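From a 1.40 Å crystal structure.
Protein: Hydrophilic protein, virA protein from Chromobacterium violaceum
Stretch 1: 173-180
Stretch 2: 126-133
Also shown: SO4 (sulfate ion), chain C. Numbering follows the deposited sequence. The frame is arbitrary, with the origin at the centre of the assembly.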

# COMPACT_ATOMS: atom_id res chain seq x y z
N PRO A 173 -6.37 -15.24 2.55
CA PRO A 173 -6.94 -13.91 2.28
C PRO A 173 -8.04 -13.56 3.28
O PRO A 173 -8.70 -14.46 3.82
CB PRO A 173 -7.56 -14.06 0.89
CG PRO A 173 -6.70 -15.14 0.23
CD PRO A 173 -6.39 -16.11 1.36
N GLY A 174 -8.22 -12.27 3.52
CA GLY A 174 -9.30 -11.78 4.35
C GLY A 174 -10.45 -11.27 3.51
O GLY A 174 -10.57 -11.59 2.32
N GLN A 175 -11.32 -10.48 4.13
CA GLN A 175 -12.44 -9.87 3.42
C GLN A 175 -12.00 -8.53 2.85
O GLN A 175 -11.73 -7.61 3.61
CB GLN A 175 -13.60 -9.65 4.39
CG GLN A 175 -14.14 -10.91 5.02
CD GLN A 175 -15.35 -10.63 5.90
OE1 GLN A 175 -16.15 -9.75 5.59
NE2 GLN A 175 -15.48 -11.38 6.99
N TYR A 176 -11.94 -8.41 1.52
CA TYR A 176 -11.54 -7.14 0.91
C TYR A 176 -12.59 -6.07 1.27
O TYR A 176 -13.79 -6.36 1.31
CB TYR A 176 -11.56 -7.19 -0.62
CG TYR A 176 -10.72 -8.20 -1.39
CD1 TYR A 176 -9.41 -7.92 -1.76
CD2 TYR A 176 -11.30 -9.37 -1.86
CE1 TYR A 176 -8.67 -8.83 -2.54
CE2 TYR A 176 -10.58 -10.28 -2.63
CZ TYR A 176 -9.26 -10.01 -2.96
OH TYR A 176 -8.55 -10.92 -3.73
N PRO A 177 -12.15 -4.82 1.46
CA PRO A 177 -13.12 -3.76 1.76
C PRO A 177 -13.96 -3.45 0.53
O PRO A 177 -13.42 -3.35 -0.58
CB PRO A 177 -12.24 -2.55 2.09
CG PRO A 177 -10.85 -2.89 1.61
CD PRO A 177 -10.75 -4.37 1.45
N GLU A 178 -15.27 -3.27 0.74
CA GLU A 178 -16.18 -2.92 -0.34
C GLU A 178 -15.76 -1.64 -1.06
O GLU A 178 -16.11 -1.45 -2.21
CB GLU A 178 -17.59 -2.73 0.20
CG GLU A 178 -18.35 -4.03 0.41
CD GLU A 178 -18.55 -4.80 -0.88
OE1 GLU A 178 -19.20 -4.28 -1.82
OE2 GLU A 178 -18.06 -5.94 -0.95
N SER A 179 -15.02 -0.77 -0.37
CA SER A 179 -14.59 0.49 -0.99
C SER A 179 -13.66 0.32 -2.19
O SER A 179 -13.64 1.17 -3.07
CB SER A 179 -13.88 1.38 0.03
OG SER A 179 -12.75 0.72 0.59
N ASP A 180 -12.90 -0.77 -2.21
CA ASP A 180 -11.75 -0.89 -3.10
C ASP A 180 -12.04 -1.72 -4.34
O ASP A 180 -13.07 -2.41 -4.41
CB ASP A 180 -10.61 -1.62 -2.37
CG ASP A 180 -9.91 -0.79 -1.30
OD1 ASP A 180 -10.38 0.28 -0.85
OD2 ASP A 180 -8.83 -1.26 -0.89
S SO4 C . -9.05 4.02 3.93
O1 SO4 C . -9.70 3.28 2.82
O2 SO4 C . -8.96 5.43 3.59
O3 SO4 C . -9.86 3.87 5.13
O4 SO4 C . -7.70 3.50 4.15
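Stretch 2 126-133: SRVAVGAQ

The most unusual feature of this contact is a close approach of a glycine CA to a backbone oxygen: Gly131 CA approaches Gln175 O to 3.3 Å in a CA-H...O contact with an angle of 158° at the hydrogen. A CB built on Gly131 would fall 1.8 Å from Gln175 O, so this closeness depends on glycine. Gly174 repeats the theme less severely, since an ideal CB there would lie 2.9 Å from Val130 O.

The example illustrates how two loops, neither forming regular helix or strand, can dock through backbone contacts, side-chain packing and one arginine reaching across. The pairing runs in opposite senses: Gln175 CA lies 4.7 Å from Gly131 CA, and Pro177 CA 5.9 Å from Arg127 CA. Beside the glycine contact, Gln175 N donates a nearly straight hydrogen bond to Val130 O (2.9 Å, 168°). The Gln175 side chain continues along Val130, its NE2 3.9 Å from Val130 CB. Gly131 is extended (phi/psi -166/-166), whereas Ala132 adopts a left-handed conformation (43/43) and directs its CB toward stretch 1, 3.8 Å from Pro177 CG.

Gln175 O also accepts from water 2, which donates to Arg127 O as well, both at 2.8 Å. Toward Pro177 the backbones stand wider apart, and Arg127 reaches across. It leaves its CA sideways, but its end comes nearer, and NH2 donates to Ser179 OG at 3.0 Å. Ser179 belongs to the type I turn from Pro177 to Asp180, closed by Asp180 N to Pro177 O at 3.1 Å; its OG in turn donates to Asp180 OD1 at 2.8 Å. Water 1 accepts from Arg127 NE (2.9 Å) and Ser179 N (3.1 Å). A sulfate, probably from the crystallisation liquor, accepts from Arg127 NH1 through O3 (2.8 Å) and from Arg127 NH2 through O1 (2.9 Å).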

# COMPACT_ATOMS: atom_id res chain seq x y z
N SER A 126 -14.81 -4.34 12.21
CA SER A 126 -14.43 -3.22 11.34
C SER A 126 -13.93 -3.67 9.97
O SER A 126 -13.33 -4.74 9.82
CB SER A 126 -13.33 -2.38 12.00
OG SER A 126 -12.89 -1.35 11.12
N ARG A 127 -14.14 -2.81 8.97
CA ARG A 127 -13.58 -3.05 7.64
C ARG A 127 -12.04 -3.13 7.64
O ARG A 127 -11.46 -3.65 6.69
CB ARG A 127 -14.07 -1.97 6.66
CG ARG A 127 -13.57 -0.57 6.98
CD ARG A 127 -14.17 0.42 5.99
NE ARG A 127 -13.45 0.53 4.71
CZ ARG A 127 -12.35 1.24 4.54
NH1 ARG A 127 -11.79 1.87 5.58
NH2 ARG A 127 -11.78 1.31 3.34
N VAL A 128 -11.38 -2.63 8.68
CA VAL A 128 -9.92 -2.74 8.78
C VAL A 128 -9.49 -3.82 9.79
O VAL A 128 -8.31 -3.94 10.11
CB VAL A 128 -9.21 -1.39 9.08
CG1 VAL A 128 -9.53 -0.33 8.01
CG2 VAL A 128 -9.53 -0.89 10.48
N ALA A 129 -10.45 -4.63 10.22
CA ALA A 129 -10.17 -5.78 11.07
C ALA A 129 -10.40 -7.10 10.33
O ALA A 129 -9.61 -8.03 10.47
CB ALA A 129 -11.03 -5.73 12.33
N VAL A 130 -11.49 -7.20 9.57
CA VAL A 130 -11.79 -8.43 8.83
C VAL A 130 -11.00 -8.51 7.52
O VAL A 130 -10.93 -9.56 6.88
CB VAL A 130 -13.30 -8.58 8.57
CG1 VAL A 130 -14.04 -8.68 9.90
CG2 VAL A 130 -13.84 -7.43 7.69
N GLY A 131 -10.43 -7.38 7.14
CA GLY A 131 -9.51 -7.28 6.01
C GLY A 131 -8.85 -5.92 6.13
O GLY A 131 -8.93 -5.27 7.18
N ALA A 132 -8.18 -5.50 5.06
CA ALA A 132 -7.53 -4.20 4.99
C ALA A 132 -6.77 -3.85 6.27
O ALA A 132 -6.84 -2.72 6.76
CB ALA A 132 -8.55 -3.10 4.67
N GLN A 133 -6.05 -4.84 6.81
CA GLN A 133 -5.30 -4.63 8.05
C GLN A 133 -3.97 -3.93 7.81
O GLN A 133 -3.32 -3.48 8.75
CB GLN A 133 -5.09 -5.94 8.79
CG GLN A 133 -6.40 -6.66 9.10
CD GLN A 133 -6.72 -7.78 8.13
OE1 GLN A 133 -6.17 -7.84 7.02
NE2 GLN A 133 -7.62 -8.67 8.52
O HOH W 1 -15.12 -0.73 2.70
O HOH W 2 -12.64 -5.18 4.67